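Local coordinates for protein aldehyde dehydrogenase (Burkholderia cenocepacia, PDB 4O6R) that probably oxidises aldehydes with NAD or NADP as cofactor, and binds adenosine monophosphate, at residues A[117-120]-A[121-125]; A[62-65]-A[66-69]. All coordinates share one frame; numbering follows the deposited sequence.

Contact 1: A[117-120]-A[121-125]; sequences FRYF and GGMAD
Along F117 to M123 the backbone follows helix 102-123, with amides bonded to the carbonyls four residues earlier: G121 N lies 2.8 Å from F117 O and G122 N lies 3.1 Å from R118 O, whereas the bond from A124 N to F120 O is bent (121°) and weak. M123 N also reaches back, to Y119 O at 2.8 Å. M123 supplies the side-chain contact. Its CG stands anti to the backbone N (chi1 178°) and the chain then bends at chi2 and chi3, which curls the methyl CE back alongside the phenol of Y119, 3.5 Å from Y119 OH and 3.8 Å from Y119 CE2; it meets the ring obliquely. The root of the same side chain serves F120, whose ring atom CD1 lies 4.0 Å from M123 CB. The two rings also meet each other, Y119 CD2 standing 3.7 Å above the centre of the F120 ring plane. Beyond the helix, F120 and M123 pack on M473, while Y119 forms a cation-pi contact with K126 of a second subunit. R118 points elsewhere, to salt bridges with D81 and E84. M123 touches the two rings with carbon alone, so the side-chain contact is held chiefly by dispersion and burial, with the helical backbone bonds setting the spacing of the three residues.

Contact 2: A[62-65]-A[66-69]; sequences PAWS and AMPA
M67 lays its thioether against the indole of W64 just where helix 47-66 gives out, and the backbone bonds beside it show how the last turn is satisfied. A66 N donates to P62 O at 3.0 Å, with an N-H...O angle of 140°, an ordinary helical bond. One residue on, the hold slackens: M67 N divides its hydrogen between A63 O at 3.1 Å and W64 O at 3.4 Å, and both bonds are weak. The hydroxyl of S65 sits between its own backbone N and carbonyl carbon (chi1 58°), facing back along the helix, where OG hydrogen-bonds to F61 O. Two further carbonyls find partners beyond this turn, W64 O in a weak bond from R72 of the following helix and A66 O in a hydrogen bond with the hydroxyl OG1 of T136 on a third subunit. M67 extends through chi2 and turns only at chi3, so that SD comes 3.8 Å from W64 CZ3 and CE comes 3.8 Å from W64 CE3. The sulfur is 4.6 Å from the centroid of the six-membered ring and 45° off its normal, while L75 packs against the indole as well. A Met-aromatic contact thus accompanies the C-terminal end of one helix, where the backbone bonds weaken, in a short helix-loop-helix connection where P68 takes the N-cap position of helix 69-85.

How the contacts relate
Two local contacts from neighbouring helical segments meet here, with centres about 15 Å apart and on the same side of the chain's centre. Contact 2 comes first, at the end of helix 47-66 and in the loop leading to helix 69-85; contact 1 follows in the C-terminal part of helix 102-123 and just after it. They touch directly: A124 CB lies 3.4 Å from A69 O, and D125 CA lies 3.6 Å from A69 CB, so A69, the first residue of helix 69-85, packs against the residues that follow M123. Contact 1 is buried and contact 2 lies at the surface, yet each reaches a different neighbouring subunit, placing this corner of the fold at the tetramer's interfaces.

Contact 1: A[117-120]-A[121-125]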
# COMPACT_ATOMS: atom_id res chain seq x y z
N PHE A 117 -14.89 5.30 -16.07
CA PHE A 117 -14.35 6.65 -16.09
C PHE A 117 -14.52 7.28 -14.70
O PHE A 117 -13.62 7.97 -14.25
CB PHE A 117 -15.00 7.51 -17.17
CG PHE A 117 -14.40 7.33 -18.55
CD1 PHE A 117 -13.06 7.60 -18.79
CD2 PHE A 117 -15.19 6.92 -19.61
CE1 PHE A 117 -12.53 7.46 -20.07
CE2 PHE A 117 -14.66 6.78 -20.89
CZ PHE A 117 -13.32 7.06 -21.11
N ARG A 118 -15.65 7.05 -14.04
CA ARG A 118 -15.87 7.67 -12.73
C ARG A 118 -14.86 7.12 -11.72
O ARG A 118 -14.26 7.89 -10.99
CB ARG A 118 -17.29 7.49 -12.23
CG ARG A 118 -17.52 8.09 -10.86
CD ARG A 118 -18.99 8.13 -10.51
NE ARG A 118 -19.75 8.96 -11.45
CZ ARG A 118 -20.67 8.53 -12.30
NH1 ARG A 118 -21.00 7.25 -12.37
NH2 ARG A 118 -21.31 9.42 -13.08
N TYR A 119 -14.65 5.79 -11.72
CA TYR A 119 -13.64 5.18 -10.83
C TYR A 119 -12.28 5.88 -11.02
O TYR A 119 -11.66 6.30 -10.05
CB TYR A 119 -13.52 3.68 -11.09
CG TYR A 119 -12.50 3.00 -10.22
CD1 TYR A 119 -12.86 2.47 -8.99
CD2 TYR A 119 -11.18 2.87 -10.63
CE1 TYR A 119 -11.95 1.82 -8.19
CE2 TYR A 119 -10.25 2.19 -9.83
CZ TYR A 119 -10.64 1.69 -8.60
OH TYR A 119 -9.73 1.02 -7.78
N PHE A 120 -11.83 5.97 -12.27
CA PHE A 120 -10.55 6.57 -12.56
C PHE A 120 -10.46 8.06 -12.32
O PHE A 120 -9.40 8.56 -11.93
CB PHE A 120 -9.99 6.14 -13.94
CG PHE A 120 -9.48 4.76 -13.89
CD1 PHE A 120 -8.31 4.51 -13.23
CD2 PHE A 120 -10.28 3.69 -14.26
CE1 PHE A 120 -7.87 3.23 -13.04
CE2 PHE A 120 -9.82 2.40 -14.10
CZ PHE A 120 -8.61 2.17 -13.49
N GLY A 121 -11.57 8.78 -12.48
CA GLY A 121 -11.60 10.17 -12.09
C GLY A 121 -11.34 10.33 -10.61
O GLY A 121 -10.64 11.24 -10.20
N GLY A 122 -11.86 9.41 -9.80
CA GLY A 122 -11.61 9.43 -8.36
C GLY A 122 -10.23 8.87 -8.02
O GLY A 122 -9.65 9.24 -7.02
N MET A 123 -9.70 7.99 -8.86
CA MET A 123 -8.37 7.42 -8.65
C MET A 123 -7.21 8.38 -8.89
O MET A 123 -6.13 8.19 -8.34
CB MET A 123 -8.17 6.25 -9.59
CG MET A 123 -6.81 5.56 -9.55
SD MET A 123 -6.46 4.84 -7.93
CE MET A 123 -7.04 3.17 -8.12
N ALA A 124 -7.42 9.39 -9.73
CA ALA A 124 -6.29 10.16 -10.25
C ALA A 124 -5.38 10.69 -9.15
O ALA A 124 -4.17 10.51 -9.23
CB ALA A 124 -6.74 11.28 -11.16
N ASP A 125 -5.96 11.26 -8.11
CA ASP A 125 -5.16 11.82 -7.01
C ASP A 125 -5.06 10.87 -5.82
O ASP A 125 -4.72 11.28 -4.72
CB ASP A 125 -5.67 13.20 -6.56
CG ASP A 125 -7.09 13.20 -5.98
OD1 ASP A 125 -7.83 12.19 -6.03
OD2 ASP A 125 -7.49 14.26 -5.46

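Contact 2: A[62-65]-A[66-69]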
# COMPACT_ATOMS: atom_id res chain seq x y z
N PRO A 62 3.44 17.78 -21.52
CA PRO A 62 3.97 18.53 -20.38
C PRO A 62 2.88 19.22 -19.53
O PRO A 62 2.88 19.06 -18.33
CB PRO A 62 4.91 19.55 -21.04
CG PRO A 62 5.38 18.89 -22.29
CD PRO A 62 4.16 18.10 -22.76
N ALA A 63 1.95 19.93 -20.15
CA ALA A 63 0.87 20.59 -19.42
C ALA A 63 -0.16 19.62 -18.83
O ALA A 63 -0.79 19.91 -17.81
CB ALA A 63 0.16 21.58 -20.32
N TRP A 64 -0.37 18.48 -19.47
CA TRP A 64 -1.29 17.48 -18.93
C TRP A 64 -0.71 16.77 -17.71
O TRP A 64 -1.38 16.62 -16.68
CB TRP A 64 -1.67 16.48 -20.03
CG TRP A 64 -2.63 15.44 -19.59
CD1 TRP A 64 -2.37 14.11 -19.47
CD2 TRP A 64 -3.99 15.63 -19.23
NE1 TRP A 64 -3.49 13.45 -19.04
CE2 TRP A 64 -4.51 14.36 -18.89
CE3 TRP A 64 -4.84 16.75 -19.16
CZ2 TRP A 64 -5.82 14.18 -18.49
CZ3 TRP A 64 -6.17 16.56 -18.75
CH2 TRP A 64 -6.64 15.28 -18.43
N SER A 65 0.54 16.35 -17.81
CA SER A 65 1.20 15.73 -16.68
C SER A 65 1.40 16.76 -15.54
O SER A 65 1.37 16.38 -14.36
CB SER A 65 2.51 15.08 -17.10
OG SER A 65 3.42 16.00 -17.70
N ALA A 66 1.57 18.04 -15.86
CA ALA A 66 1.78 19.06 -14.82
C ALA A 66 0.50 19.49 -14.11
O ALA A 66 0.58 20.05 -13.02
CB ALA A 66 2.44 20.31 -15.37
N MET A 67 -0.64 19.27 -14.74
CA MET A 67 -1.93 19.55 -14.13
C MET A 67 -2.03 18.75 -12.83
O MET A 67 -1.64 17.56 -12.81
CB MET A 67 -3.05 19.13 -15.10
CG MET A 67 -4.45 19.47 -14.65
SD MET A 67 -5.72 18.95 -15.83
CE MET A 67 -5.22 19.99 -17.19
N PRO A 68 -2.56 19.37 -11.75
CA PRO A 68 -2.76 18.62 -10.53
C PRO A 68 -3.59 17.38 -10.82
O PRO A 68 -4.52 17.44 -11.62
CB PRO A 68 -3.56 19.59 -9.65
CG PRO A 68 -3.15 20.94 -10.14
CD PRO A 68 -2.99 20.77 -11.62
N ALA A 69 -3.28 16.29 -10.13
CA ALA A 69 -3.97 15.02 -10.31
C ALA A 69 -5.47 15.19 -10.14
O ALA A 69 -6.25 14.64 -10.90
CB ALA A 69 -3.42 14.00 -9.34